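Local coordinates for protein glucose dehydrogenase (Serratia sp. FS14, PDB 7CDY) that belongs to the glucose/sorbosone dehydrogenase family, has a beta-propeller fold built of antiparallel sheets, and holds a bound calcium ion, at residues A[296-301]-A[306-311]; A[320-325]-A[330-335]; A[157-162]-A[173-178]; A[167-172]-A[182-187]; A[66-69]-A[73-76]. One frame throughout, in Å; residues are numbered along the deposited sequence. Where two conformers were deposited one is given.

In the fold
All five contacts lie in or beside the blades of one beta-propeller. Contacts 1 and 2 are successive beta-hairpins, with centres about 17 Å apart and nearest atoms about 6 Å apart. They do not touch. Contacts 3 and 4 share the connection between strands 160-163 and 185-187. Their centres are about 5 Å apart, and Arg162 of contact 3 forms a salt bridge with Asp172 of contact 4. Contacts 3 and 4 lie across the centre of the chain from contact 2, about 29 Å away between centres. Contact 5 belongs to a separate sheet; its nearest atoms are about 6 Å from contact 2. The calcium ion, at Glu217 and Tyr227, is about 13 Å from the Lys159 side chain.

Contact 1: residues A[296-301]-A[306-311]; sequences IRLTLE and VAEERL
Arg297 and Glu309 meet in a salt bridge on one face of a beta-hairpin. Arg297 NE gives a 2.6 Å bond to Glu309 OE1, and Arg297 NH2 gives a second of 2.9 Å to the same oxygen. Both nitrogens lie on one edge of the guanidinium, and OE1 sits close to its plane. The carboxylate stands steeply to that plane, at 79°. NE meets OE1 almost along the C-O bond, while NH2 comes in on the anti side, tilted from the carboxylate plane. Arg297 leaves its backbone with CG opposite N and then bends at CG-CD (chi3 77°), which swings NE over to the neighbouring strand. The far nitrogen NH1 is bonded to Ser284 OG. Next to the bridge, Leu311 CD1 packs on Arg297 CB at 3.8 Å.

These are the third and fourth strands of a four-stranded antiparallel propeller blade, and 304-311 forms its edge within the chain. Arg297 and Glu309 are a hydrogen-bonded pair: Arg297 N reaches Glu309 O at 2.9 Å, and Glu309 N reaches Arg297 O at 2.8 Å.

Ile296, Leu298, Glu308 and Arg310 occupy the other face. Leu298 CD2 lies alongside the aliphatic part of Glu308, 3.8 Å from CB. Ile296 CG1 lies over one face of the Arg310 guanidinium, 3.8 Å from NE. Near the turn, Val306 CG1 packs against Glu301 CD at 3.6 Å. Within its own strand Arg310 uses NE and NH2 on Glu308 OE1, both from the same face of the carboxylate. Trp261 NE1 also bonds this oxygen, and Arg310 NH1 is held by Gln292.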
# COMPACT_ATOMS: atom_id res chain seq x y z
N ILE A 296 12.33 -3.12 -8.28
CA ILE A 296 13.23 -1.98 -8.20
C ILE A 296 13.94 -2.03 -6.86
O ILE A 296 13.30 -2.24 -5.82
CB ILE A 296 12.44 -0.67 -8.35
CG1 ILE A 296 11.79 -0.60 -9.73
CG2 ILE A 296 13.33 0.52 -8.08
CD1 ILE A 296 10.71 0.47 -9.83
N ARG A 297 15.26 -1.83 -6.86
CA ARG A 297 16.02 -1.70 -5.62
C ARG A 297 16.67 -0.33 -5.57
O ARG A 297 17.50 -0.00 -6.43
CB ARG A 297 17.09 -2.79 -5.51
CG ARG A 297 17.85 -2.70 -4.20
CD ARG A 297 18.83 -3.84 -4.04
NE ARG A 297 20.03 -3.65 -4.84
CZ ARG A 297 21.17 -3.16 -4.37
NH1 ARG A 297 21.27 -2.80 -3.10
NH2 ARG A 297 22.21 -3.02 -5.18
N LEU A 298 16.31 0.47 -4.57
CA LEU A 298 16.91 1.78 -4.35
C LEU A 298 17.90 1.68 -3.20
O LEU A 298 17.53 1.27 -2.10
CB LEU A 298 15.84 2.82 -4.02
CG LEU A 298 14.73 2.99 -5.06
CD1 LEU A 298 13.77 4.08 -4.63
CD2 LEU A 298 15.35 3.33 -6.41
N THR A 299 19.15 2.07 -3.45
CA THR A 299 20.14 2.14 -2.38
C THR A 299 19.98 3.47 -1.66
O THR A 299 19.89 4.52 -2.30
CB THR A 299 21.54 2.04 -2.98
OG1 THR A 299 21.68 0.78 -3.65
CG2 THR A 299 22.61 2.15 -1.89
N LEU A 300 19.93 3.43 -0.33
CA LEU A 300 19.69 4.62 0.48
C LEU A 300 20.92 5.00 1.28
O LEU A 300 21.63 4.13 1.79
CB LEU A 300 18.55 4.40 1.47
CG LEU A 300 17.24 3.87 0.91
CD1 LEU A 300 16.23 3.65 2.05
CD2 LEU A 300 16.69 4.82 -0.14
N GLU A 301 21.16 6.30 1.39
CA GLU A 301 22.11 6.86 2.34
C GLU A 301 21.29 7.84 3.18
O GLU A 301 21.03 8.97 2.76
CB GLU A 301 23.28 7.52 1.62
CG GLU A 301 24.22 6.50 1.00
CD GLU A 301 25.38 7.12 0.23
OE1 GLU A 301 25.54 8.36 0.27
OE2 GLU A 301 26.13 6.35 -0.41
N VAL A 306 20.57 6.98 -3.68
CA VAL A 306 21.86 7.12 -4.36
C VAL A 306 22.04 6.20 -5.56
O VAL A 306 22.99 6.42 -6.34
CB VAL A 306 23.05 7.00 -3.39
CG1 VAL A 306 22.94 8.04 -2.28
CG2 VAL A 306 23.14 5.61 -2.83
N ALA A 307 21.20 5.18 -5.73
CA ALA A 307 21.29 4.33 -6.91
C ALA A 307 19.97 3.60 -7.08
O ALA A 307 19.25 3.36 -6.11
CB ALA A 307 22.43 3.32 -6.79
N GLU A 308 19.66 3.27 -8.34
CA GLU A 308 18.47 2.51 -8.71
C GLU A 308 18.90 1.30 -9.53
O GLU A 308 19.52 1.45 -10.59
CB GLU A 308 17.48 3.36 -9.50
CG GLU A 308 16.31 2.55 -10.05
CD GLU A 308 15.29 3.37 -10.81
OE1 GLU A 308 14.33 2.76 -11.34
OE2 GLU A 308 15.44 4.60 -10.90
N GLU A 309 18.54 0.11 -9.06
CA GLU A 309 18.81 -1.15 -9.73
C GLU A 309 17.49 -1.80 -10.13
O GLU A 309 16.46 -1.57 -9.48
CB GLU A 309 19.60 -2.14 -8.82
CG GLU A 309 19.85 -3.54 -9.43
CD GLU A 309 20.54 -4.53 -8.49
OE1 GLU A 309 20.64 -4.27 -7.27
OE2 GLU A 309 20.98 -5.60 -8.97
N ARG A 310 17.52 -2.61 -11.18
CA ARG A 310 16.36 -3.35 -11.66
C ARG A 310 16.66 -4.84 -11.59
O ARG A 310 17.72 -5.29 -12.05
CB ARG A 310 16.03 -2.97 -13.11
CG ARG A 310 15.66 -1.51 -13.33
CD ARG A 310 14.51 -1.08 -12.42
NE ARG A 310 14.01 0.26 -12.71
CZ ARG A 310 13.10 0.52 -13.64
NH1 ARG A 310 12.61 -0.47 -14.38
NH2 ARG A 310 12.68 1.77 -13.82
N LEU A 311 15.72 -5.61 -11.05
CA LEU A 311 15.81 -7.06 -10.90
C LEU A 311 14.57 -7.69 -11.51
O LEU A 311 13.51 -7.06 -11.60
CB LEU A 311 15.92 -7.48 -9.42
CG LEU A 311 17.08 -6.92 -8.58
CD1 LEU A 311 16.77 -5.51 -8.08
CD2 LEU A 311 17.34 -7.83 -7.40

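Contact 2: residues A[320-325]-A[330-335]; sequences REVRSG and LYLLTD
This is a buried antiparallel hairpin contact between strands 319-324 and 330-334, toward the middle of the propeller. Arg323 and Tyr331 form a hydrogen-bonded pair: Arg323 N to Tyr331 O and Tyr331 N to Arg323 O are both 2.9 Å. Val322 and Leu332 are a non-hydrogen-bonded pair. Their side chains run alongside each other, Val322 CG1 being 3.8 Å from Leu332 CD2. On the other face Leu333 CD1 lies 3.8 Å from Glu321 CB.

Arg320 and Glu321 both face Leu333, a classic beta bulge. Arg320 N bonds Leu333 O at 2.9 Å, whereas Leu333 N reaches Glu321 O at a longer 3.3 Å. From the bulge itself, Arg320 NH2 forms a salt bridge with Asp335 OD2 at 3.0 Å. It approaches from above the carboxylate plane, and the two flat groups are 60° apart. Bends at chi2 and chi3 fold the arginine back beside the aspartate. Arg318 is a second cationic partner of OD2.

Within strand 319-324, Arg323 NH2 forms a 2.9 Å salt bridge with Glu321 OE2. Lys128 NZ binds Glu321 OE1, and Glu64 binds Arg323 NH2. The next strand, 339-345, pairs with the N-terminal strand 3-19, the ring closure between chain ends characteristic of beta-propellers.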
# COMPACT_ATOMS: atom_id res chain seq x y z
N ARG A 320 3.27 -6.91 -7.60
CA ARG A 320 2.22 -6.20 -6.89
C ARG A 320 2.55 -5.92 -5.43
O ARG A 320 2.12 -4.89 -4.88
CB ARG A 320 0.93 -7.04 -6.96
CG ARG A 320 -0.19 -6.69 -5.97
CD ARG A 320 -0.88 -5.37 -6.26
NE ARG A 320 -1.68 -5.39 -7.49
CZ ARG A 320 -2.16 -4.30 -8.09
NH1 ARG A 320 -1.93 -3.10 -7.58
NH2 ARG A 320 -2.86 -4.42 -9.20
N GLU A 321 3.31 -6.81 -4.79
CA GLU A 321 3.54 -6.73 -3.35
C GLU A 321 4.98 -7.12 -3.07
O GLU A 321 5.53 -7.99 -3.74
CB GLU A 321 2.60 -7.70 -2.60
CG GLU A 321 2.83 -7.82 -1.08
CD GLU A 321 2.38 -6.57 -0.32
OE1 GLU A 321 2.82 -5.45 -0.67
OE2 GLU A 321 1.60 -6.70 0.65
N VAL A 322 5.59 -6.44 -2.09
CA VAL A 322 6.94 -6.73 -1.63
C VAL A 322 6.96 -6.67 -0.11
O VAL A 322 6.57 -5.65 0.47
CB VAL A 322 7.94 -5.68 -2.15
CG1 VAL A 322 9.36 -6.10 -1.82
CG2 VAL A 322 7.78 -5.44 -3.65
N ARG A 323 7.45 -7.73 0.53
CA ARG A 323 7.64 -7.69 1.98
C ARG A 323 8.99 -8.28 2.33
O ARG A 323 9.46 -9.22 1.68
CB ARG A 323 6.54 -8.45 2.75
CG ARG A 323 5.13 -7.94 2.54
CD ARG A 323 4.83 -6.61 3.28
NE ARG A 323 3.52 -6.12 2.86
CZ ARG A 323 3.02 -4.91 3.08
NH1 ARG A 323 3.72 -4.00 3.76
NH2 ARG A 323 1.81 -4.62 2.60
N SER A 324 9.63 -7.72 3.36
CA SER A 324 10.89 -8.26 3.86
C SER A 324 10.56 -9.29 4.93
O SER A 324 9.98 -8.96 5.97
CB SER A 324 11.74 -7.13 4.44
OG SER A 324 13.04 -7.58 4.81
N GLY A 325 10.93 -10.55 4.67
CA GLY A 325 10.58 -11.64 5.56
C GLY A 325 11.51 -11.75 6.75
O GLY A 325 12.68 -11.37 6.70
N LEU A 330 13.14 -11.72 0.53
CA LEU A 330 12.01 -10.91 0.10
C LEU A 330 10.90 -11.83 -0.38
O LEU A 330 11.16 -12.89 -0.96
CB LEU A 330 12.41 -9.98 -1.04
CG LEU A 330 13.40 -8.87 -0.73
CD1 LEU A 330 13.75 -8.12 -2.00
CD2 LEU A 330 12.83 -7.92 0.31
N TYR A 331 9.66 -11.41 -0.15
CA TYR A 331 8.48 -12.15 -0.58
C TYR A 331 7.63 -11.25 -1.47
O TYR A 331 7.32 -10.12 -1.09
CB TYR A 331 7.69 -12.66 0.63
CG TYR A 331 8.37 -13.81 1.34
CD1 TYR A 331 9.48 -13.60 2.16
CD2 TYR A 331 7.94 -15.11 1.15
CE1 TYR A 331 10.12 -14.66 2.79
CE2 TYR A 331 8.56 -16.18 1.78
CZ TYR A 331 9.65 -15.94 2.59
OH TYR A 331 10.27 -17.02 3.21
N LEU A 332 7.28 -11.75 -2.65
CA LEU A 332 6.56 -10.98 -3.65
C LEU A 332 5.27 -11.69 -4.03
O LEU A 332 5.17 -12.92 -3.95
CB LEU A 332 7.37 -10.83 -4.95
CG LEU A 332 8.83 -10.37 -4.87
CD1 LEU A 332 9.38 -10.12 -6.27
CD2 LEU A 332 9.01 -9.15 -4.01
N LEU A 333 4.28 -10.90 -4.48
CA LEU A 333 3.10 -11.42 -5.16
C LEU A 333 3.06 -10.86 -6.57
O LEU A 333 3.42 -9.70 -6.80
CB LEU A 333 1.81 -10.99 -4.46
CG LEU A 333 1.64 -11.47 -3.02
CD1 LEU A 333 0.43 -10.80 -2.34
CD2 LEU A 333 1.52 -12.98 -2.95
N THR A 334 2.61 -11.68 -7.52
CA THR A 334 2.48 -11.25 -8.91
C THR A 334 1.02 -11.03 -9.26
O THR A 334 0.14 -11.80 -8.85
CB THR A 334 3.15 -12.21 -9.90
OG1 THR A 334 2.38 -13.42 -10.01
CG2 THR A 334 4.55 -12.55 -9.45
N ASP A 335 0.75 -9.96 -10.01
CA ASP A 335 -0.63 -9.54 -10.30
C ASP A 335 -1.08 -10.13 -11.63
O ASP A 335 -1.02 -9.49 -12.68
CB ASP A 335 -0.74 -8.02 -10.33
CG ASP A 335 -2.15 -7.55 -10.70
OD1 ASP A 335 -3.11 -8.29 -10.38
OD2 ASP A 335 -2.29 -6.48 -11.32
O HOH W 1 -3.47 -7.62 -7.67

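Contact 3: residues A[157-162]-A[173-178]; sequences QGKLVR and NPWVGQ
Hydrogen bonds between Arg162 and Asn173 carry most of this contact. Arg162 NE and NH2 both point at Asn173 OD1, each at 2.9 Å, so one amide oxygen is gripped by a single guanidinium edge. NE meets the oxygen nearly head-on. NH2 comes in slightly tilted from the amide plane, and the two flat groups are 36° apart. The kink at chi3 (68°) turns this edge of the arginine to the amide. The other end of the amide returns the link: Asn173 ND2 donates to Arg162 O at 3.0 Å, in the carbonyl plane. ND2 also bonds Pro183 O. Together these bonds fix the amide's rotation. Lys159 NZ curls back to Gln157 O at 2.8 Å and also bonds the carbonyls of Glu152 and Lys155.

The bonds of Asn173 join a propeller strand, 160-163, to the long connection that follows it. Asn173 opens a type I turn ending at Val176, and a type II turn runs from Trp175 to Gln178.

Arg162 NH2 also forms a salt bridge with Asp172 OD1, and Tyr136 adds a cation-pi contact.

Apolar contact is slight. Lys159 CE comes to the edge of the Trp175 ring, 4.4 Å from CZ3.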
# COMPACT_ATOMS: atom_id res chain seq x y z
N GLN A 157 -10.28 11.86 -0.12
CA GLN A 157 -9.61 11.45 -1.35
C GLN A 157 -8.18 11.97 -1.37
O GLN A 157 -7.93 13.14 -1.05
CB GLN A 157 -10.35 12.06 -2.54
CG GLN A 157 -11.52 11.24 -3.04
CD GLN A 157 -12.67 11.24 -2.07
OE1 GLN A 157 -12.94 12.25 -1.39
NE2 GLN A 157 -13.37 10.11 -2.00
N GLY A 158 -7.25 11.13 -1.81
CA GLY A 158 -5.88 11.58 -2.01
C GLY A 158 -5.18 12.00 -0.74
O GLY A 158 -4.40 12.96 -0.74
N LYS A 159 -5.48 11.32 0.36
CA LYS A 159 -4.97 11.65 1.67
C LYS A 159 -4.23 10.45 2.24
O LYS A 159 -4.57 9.29 1.96
CB LYS A 159 -6.11 11.97 2.65
CG LYS A 159 -7.11 13.01 2.17
CD LYS A 159 -6.43 14.35 1.99
CE LYS A 159 -7.39 15.52 1.76
NZ LYS A 159 -7.99 15.51 0.40
N LEU A 160 -3.21 10.73 3.04
CA LEU A 160 -2.68 9.78 4.00
C LEU A 160 -3.34 10.10 5.34
O LEU A 160 -3.38 11.26 5.74
CB LEU A 160 -1.17 9.93 4.10
CG LEU A 160 -0.40 9.00 5.03
CD1 LEU A 160 -0.71 7.55 4.73
CD2 LEU A 160 1.09 9.25 4.93
N VAL A 161 -3.86 9.07 6.01
CA VAL A 161 -4.61 9.23 7.25
C VAL A 161 -3.82 8.55 8.37
O VAL A 161 -3.16 7.53 8.14
CB VAL A 161 -5.99 8.58 7.07
CG1 VAL A 161 -6.61 8.12 8.39
CG2 VAL A 161 -6.93 9.52 6.32
N ARG A 162 -3.86 9.13 9.57
CA ARG A 162 -3.27 8.52 10.76
C ARG A 162 -4.33 8.40 11.84
O ARG A 162 -4.95 9.41 12.22
CB ARG A 162 -2.09 9.32 11.32
CG ARG A 162 -1.42 8.61 12.49
CD ARG A 162 -0.27 9.40 13.10
NE ARG A 162 -0.73 10.61 13.77
CZ ARG A 162 -0.40 10.99 15.01
NH1 ARG A 162 0.40 10.24 15.76
NH2 ARG A 162 -0.88 12.12 15.48
N ASN A 173 -2.98 15.17 15.51
CA ASN A 173 -3.05 15.20 14.05
C ASN A 173 -3.10 16.66 13.58
O ASN A 173 -3.65 17.52 14.28
CB ASN A 173 -4.28 14.43 13.55
CG ASN A 173 -3.97 13.00 13.16
OD1 ASN A 173 -2.92 12.45 13.51
ND2 ASN A 173 -4.90 12.38 12.45
N PRO A 174 -2.56 16.95 12.40
CA PRO A 174 -2.27 18.36 12.05
C PRO A 174 -3.50 19.23 11.89
O PRO A 174 -3.40 20.45 12.11
CB PRO A 174 -1.50 18.24 10.72
CG PRO A 174 -1.85 16.86 10.19
CD PRO A 174 -2.01 16.00 11.41
N TRP A 175 -4.64 18.67 11.52
CA TRP A 175 -5.83 19.44 11.21
C TRP A 175 -6.89 19.40 12.32
O TRP A 175 -7.99 19.92 12.12
CB TRP A 175 -6.44 18.99 9.88
CG TRP A 175 -5.66 19.38 8.65
CD1 TRP A 175 -4.57 20.21 8.59
CD2 TRP A 175 -5.93 18.95 7.32
NE1 TRP A 175 -4.14 20.31 7.27
CE2 TRP A 175 -4.97 19.56 6.48
CE3 TRP A 175 -6.89 18.12 6.75
CZ2 TRP A 175 -4.94 19.34 5.10
CZ3 TRP A 175 -6.88 17.92 5.38
CH2 TRP A 175 -5.90 18.52 4.57
N VAL A 176 -6.58 18.78 13.47
CA VAL A 176 -7.55 18.71 14.56
C VAL A 176 -8.00 20.11 14.97
O VAL A 176 -7.17 21.03 15.12
CB VAL A 176 -6.95 17.94 15.75
CG1 VAL A 176 -7.80 18.13 17.01
CG2 VAL A 176 -6.84 16.46 15.41
N GLY A 177 -9.31 20.29 15.12
CA GLY A 177 -9.86 21.56 15.54
C GLY A 177 -9.95 22.63 14.47
O GLY A 177 -10.36 23.75 14.79
N GLN A 178 -9.57 22.34 13.23
CA GLN A 178 -9.53 23.35 12.17
C GLN A 178 -10.75 23.21 11.26
O GLN A 178 -10.99 22.14 10.70
CB GLN A 178 -8.23 23.24 11.36
CG GLN A 178 -7.00 23.46 12.22
CD GLN A 178 -5.69 23.43 11.45
OE1 GLN A 178 -5.67 23.20 10.24
NE2 GLN A 178 -4.59 23.66 12.16

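Contact 4: residues A[167-172]-A[182-187]; sequences GAVPPD and RPEVWS
Val169 is the residue of 167-172 that reaches across, and its two methyl groups meet different residues. CG1 points at Pro183: it lies 3.5 Å from the carbonyl O and 4.0 Å from ring atom CB. CG2 turns to Glu184 and touches its CG at 4.1 Å. The valine stands at about a right angle to both partners. With CG1 opposite the backbone N (chi1 177°), the isopropyl fork spreads over the two successive residues. No hydrogen bond crosses this small van der Waals contact at the protein surface, which buries only 126 Å² in all.

Glu184 meets Val169 with its CG, while the chain bends at chi2 and the carboxylate engages Arg182. Arg182 NE meets Glu184 OE2 at 2.9 Å, on the syn side but tilted out of the carboxylate plane. Arg182 NH2 meets Glu184 OE1 at 2.9 Å, from above that plane. The two-nitrogen, side-on salt bridge lies within the type I turn Arg182-Val185, joining its first and third residues.

The turn leads into strand 185-187, the edge of a four-stranded propeller sheet within the chain. This short strand is broken by a classic beta bulge, where Trp186 and Ser187 both face Leu160, and the chain turns a corner at Trp186. The loop carrying Val169 leaves strand 160-163, the neighbour of 185-187 in that sheet, and folds back beside the turn that enters the edge strand.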
# COMPACT_ATOMS: atom_id res chain seq x y z
N GLY A 167 -9.06 3.24 15.46
CA GLY A 167 -9.65 4.12 14.47
C GLY A 167 -10.01 5.50 14.98
O GLY A 167 -10.66 6.25 14.24
N ALA A 168 -9.61 5.86 16.19
CA ALA A 168 -9.90 7.19 16.69
C ALA A 168 -8.88 8.19 16.14
O ALA A 168 -7.80 7.83 15.68
CB ALA A 168 -9.86 7.20 18.22
N VAL A 169 -9.24 9.47 16.21
CA VAL A 169 -8.35 10.55 15.77
C VAL A 169 -7.36 10.89 16.87
O VAL A 169 -7.78 11.30 17.97
CB VAL A 169 -9.16 11.80 15.40
CG1 VAL A 169 -8.21 12.94 15.03
CG2 VAL A 169 -10.11 11.50 14.26
N PRO A 170 -6.06 10.78 16.64
CA PRO A 170 -5.08 11.29 17.61
C PRO A 170 -5.18 12.80 17.71
O PRO A 170 -5.26 13.50 16.69
CB PRO A 170 -3.73 10.86 17.01
CG PRO A 170 -4.08 9.77 16.02
CD PRO A 170 -5.41 10.15 15.48
N PRO A 171 -5.17 13.35 18.93
CA PRO A 171 -5.42 14.80 19.07
C PRO A 171 -4.30 15.68 18.54
O PRO A 171 -4.52 16.89 18.39
CB PRO A 171 -5.62 14.98 20.58
CG PRO A 171 -4.90 13.84 21.20
CD PRO A 171 -5.02 12.68 20.23
N ASP A 172 -3.12 15.14 18.25
CA ASP A 172 -2.05 15.92 17.65
C ASP A 172 -1.98 15.78 16.13
O ASP A 172 -1.01 16.26 15.53
CB ASP A 172 -0.70 15.61 18.31
CG ASP A 172 -0.35 14.13 18.26
OD1 ASP A 172 -1.26 13.29 18.08
OD2 ASP A 172 0.85 13.82 18.40
N ARG A 182 -10.80 17.56 7.47
CA ARG A 182 -11.01 16.26 8.09
C ARG A 182 -9.89 15.97 9.08
O ARG A 182 -8.71 15.95 8.69
CB ARG A 182 -11.08 15.16 7.04
CG ARG A 182 -12.39 15.09 6.23
CD ARG A 182 -13.64 14.78 7.05
NE ARG A 182 -13.62 13.49 7.74
CZ ARG A 182 -14.51 12.51 7.54
NH1 ARG A 182 -15.47 12.64 6.63
NH2 ARG A 182 -14.43 11.40 8.26
N PRO A 183 -10.19 15.71 10.35
CA PRO A 183 -9.13 15.57 11.35
C PRO A 183 -8.35 14.27 11.25
O PRO A 183 -7.28 14.16 11.87
CB PRO A 183 -9.89 15.67 12.68
CG PRO A 183 -11.25 15.16 12.36
CD PRO A 183 -11.54 15.67 10.96
N GLU A 184 -8.83 13.30 10.47
CA GLU A 184 -8.09 12.05 10.25
C GLU A 184 -6.83 12.24 9.41
O GLU A 184 -5.97 11.35 9.41
CB GLU A 184 -9.00 11.05 9.52
CG GLU A 184 -10.26 10.66 10.28
CD GLU A 184 -11.46 11.56 10.01
OE1 GLU A 184 -12.56 11.18 10.48
OE2 GLU A 184 -11.33 12.62 9.35
N VAL A 185 -6.68 13.37 8.72
CA VAL A 185 -5.68 13.50 7.66
C VAL A 185 -4.30 13.75 8.24
O VAL A 185 -4.12 14.60 9.13
CB VAL A 185 -6.08 14.63 6.70
CG1 VAL A 185 -4.92 14.98 5.76
CG2 VAL A 185 -7.32 14.24 5.92
N TRP A 186 -3.30 13.06 7.70
CA TRP A 186 -1.89 13.32 7.94
C TRP A 186 -1.31 14.22 6.87
O TRP A 186 -0.73 15.27 7.17
CB TRP A 186 -1.12 12.00 8.01
CG TRP A 186 0.36 12.13 8.27
CD1 TRP A 186 1.37 12.07 7.35
CD2 TRP A 186 0.99 12.31 9.54
NE1 TRP A 186 2.58 12.22 7.96
CE2 TRP A 186 2.38 12.36 9.31
CE3 TRP A 186 0.51 12.45 10.85
CZ2 TRP A 186 3.30 12.54 10.35
CZ3 TRP A 186 1.43 12.62 11.88
CH2 TRP A 186 2.80 12.66 11.62
N SER A 187 -1.45 13.84 5.59
CA SER A 187 -0.97 14.63 4.46
C SER A 187 -1.97 14.52 3.32
O SER A 187 -2.82 13.62 3.29
CB SER A 187 0.43 14.20 4.02
OG SER A 187 0.45 12.81 3.70

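Contact 5: residues A[66-69]-A[73-76]; sequences LPAP and ASRR
One straight backbone bond, Ala68 N to Arg76 O at 2.9 Å with an N-H...O angle of 175°, joins the residue just after strand 62-67 to the first residue of strand 76-84. These two strands are antiparallel neighbours in a propeller sheet. Between them the chain makes a short helix, 71-74. Arg75 is the first residue to leave the helix; its positive phi of 55° turns the chain back toward the sheet. Pro67 CA also approaches Arg76 O, as a CA-H...O contact of 3.5 Å.

Among the side chains, Ala68 CB packs on the root of Arg76. It points toward the other segment and lies 3.7 Å from Arg76 O and 3.9 Å from Arg76 CB. The arginine thus meets the alanine with the start of its side chain, and its charged end leads off elsewhere. Arg76 NH1 forms a salt bridge with Glu166, and the guanidinium makes a cation-pi contact with Tyr96.

Ser74 shapes the exit of the helix. Its OG sits between the backbone N and the carbonyl carbon (chi1 61°), close to the chain that follows. There it takes a bond from Arg76 N, which makes an ST turn. OG is also hydrogen-bonded to Asp70 OD1. The same oxygen lies 4.1 Å from Ala68 CB, while its bond from Arg76 N measures 3.1 Å.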
# COMPACT_ATOMS: atom_id res chain seq x y z
N LEU A 66 -3.10 -6.78 7.28
CA LEU A 66 -2.07 -6.33 8.21
C LEU A 66 -2.38 -6.81 9.62
O LEU A 66 -3.24 -6.23 10.31
CB LEU A 66 -1.89 -4.82 8.17
CG LEU A 66 -0.81 -4.22 9.08
CD1 LEU A 66 0.51 -4.94 8.90
CD2 LEU A 66 -0.63 -2.72 8.84
N PRO A 67 -1.70 -7.85 10.09
CA PRO A 67 -1.80 -8.22 11.50
C PRO A 67 -1.39 -7.06 12.39
O PRO A 67 -0.53 -6.25 12.05
CB PRO A 67 -0.80 -9.38 11.63
CG PRO A 67 -0.70 -9.93 10.23
CD PRO A 67 -0.83 -8.75 9.34
N ALA A 68 -2.05 -6.96 13.53
CA ALA A 68 -1.66 -5.95 14.51
C ALA A 68 -0.23 -6.21 14.98
O ALA A 68 0.25 -7.36 14.94
CB ALA A 68 -2.60 -6.01 15.71
N PRO A 69 0.48 -5.17 15.43
CA PRO A 69 1.84 -5.40 15.95
C PRO A 69 1.87 -6.44 17.05
O PRO A 69 2.84 -7.21 17.14
CB PRO A 69 2.26 -4.01 16.46
CG PRO A 69 1.42 -3.04 15.67
CD PRO A 69 0.11 -3.74 15.42
N ALA A 73 -0.27 -11.96 20.70
CA ALA A 73 -1.21 -11.89 21.81
C ALA A 73 -2.66 -11.77 21.35
O ALA A 73 -3.52 -12.55 21.79
CB ALA A 73 -0.83 -10.72 22.73
N SER A 74 -2.97 -10.81 20.47
CA SER A 74 -4.36 -10.45 20.18
C SER A 74 -4.97 -11.21 19.01
O SER A 74 -6.20 -11.27 18.90
CB SER A 74 -4.45 -8.97 19.77
OG SER A 74 -3.67 -8.76 18.58
N ARG A 75 -4.13 -11.76 18.13
CA ARG A 75 -4.56 -12.35 16.86
C ARG A 75 -5.38 -11.38 16.01
O ARG A 75 -6.13 -11.80 15.12
CB ARG A 75 -5.24 -13.71 17.05
CG ARG A 75 -4.31 -14.71 17.73
CD ARG A 75 -4.88 -16.12 17.79
NE ARG A 75 -5.10 -16.70 16.46
CZ ARG A 75 -4.16 -17.24 15.69
NH1 ARG A 75 -2.89 -17.27 16.07
NH2 ARG A 75 -4.52 -17.74 14.51
N ARG A 76 -5.23 -10.08 16.24
CA ARG A 76 -6.01 -9.10 15.50
C ARG A 76 -5.43 -8.90 14.09
O ARG A 76 -4.22 -8.78 13.92
CB ARG A 76 -6.00 -7.77 16.26
CG ARG A 76 -6.76 -6.67 15.55
CD ARG A 76 -6.88 -5.42 16.40
NE ARG A 76 -7.70 -5.65 17.59
CZ ARG A 76 -7.98 -4.71 18.48
NH1 ARG A 76 -7.49 -3.48 18.32
NH2 ARG A 76 -8.73 -5.01 19.53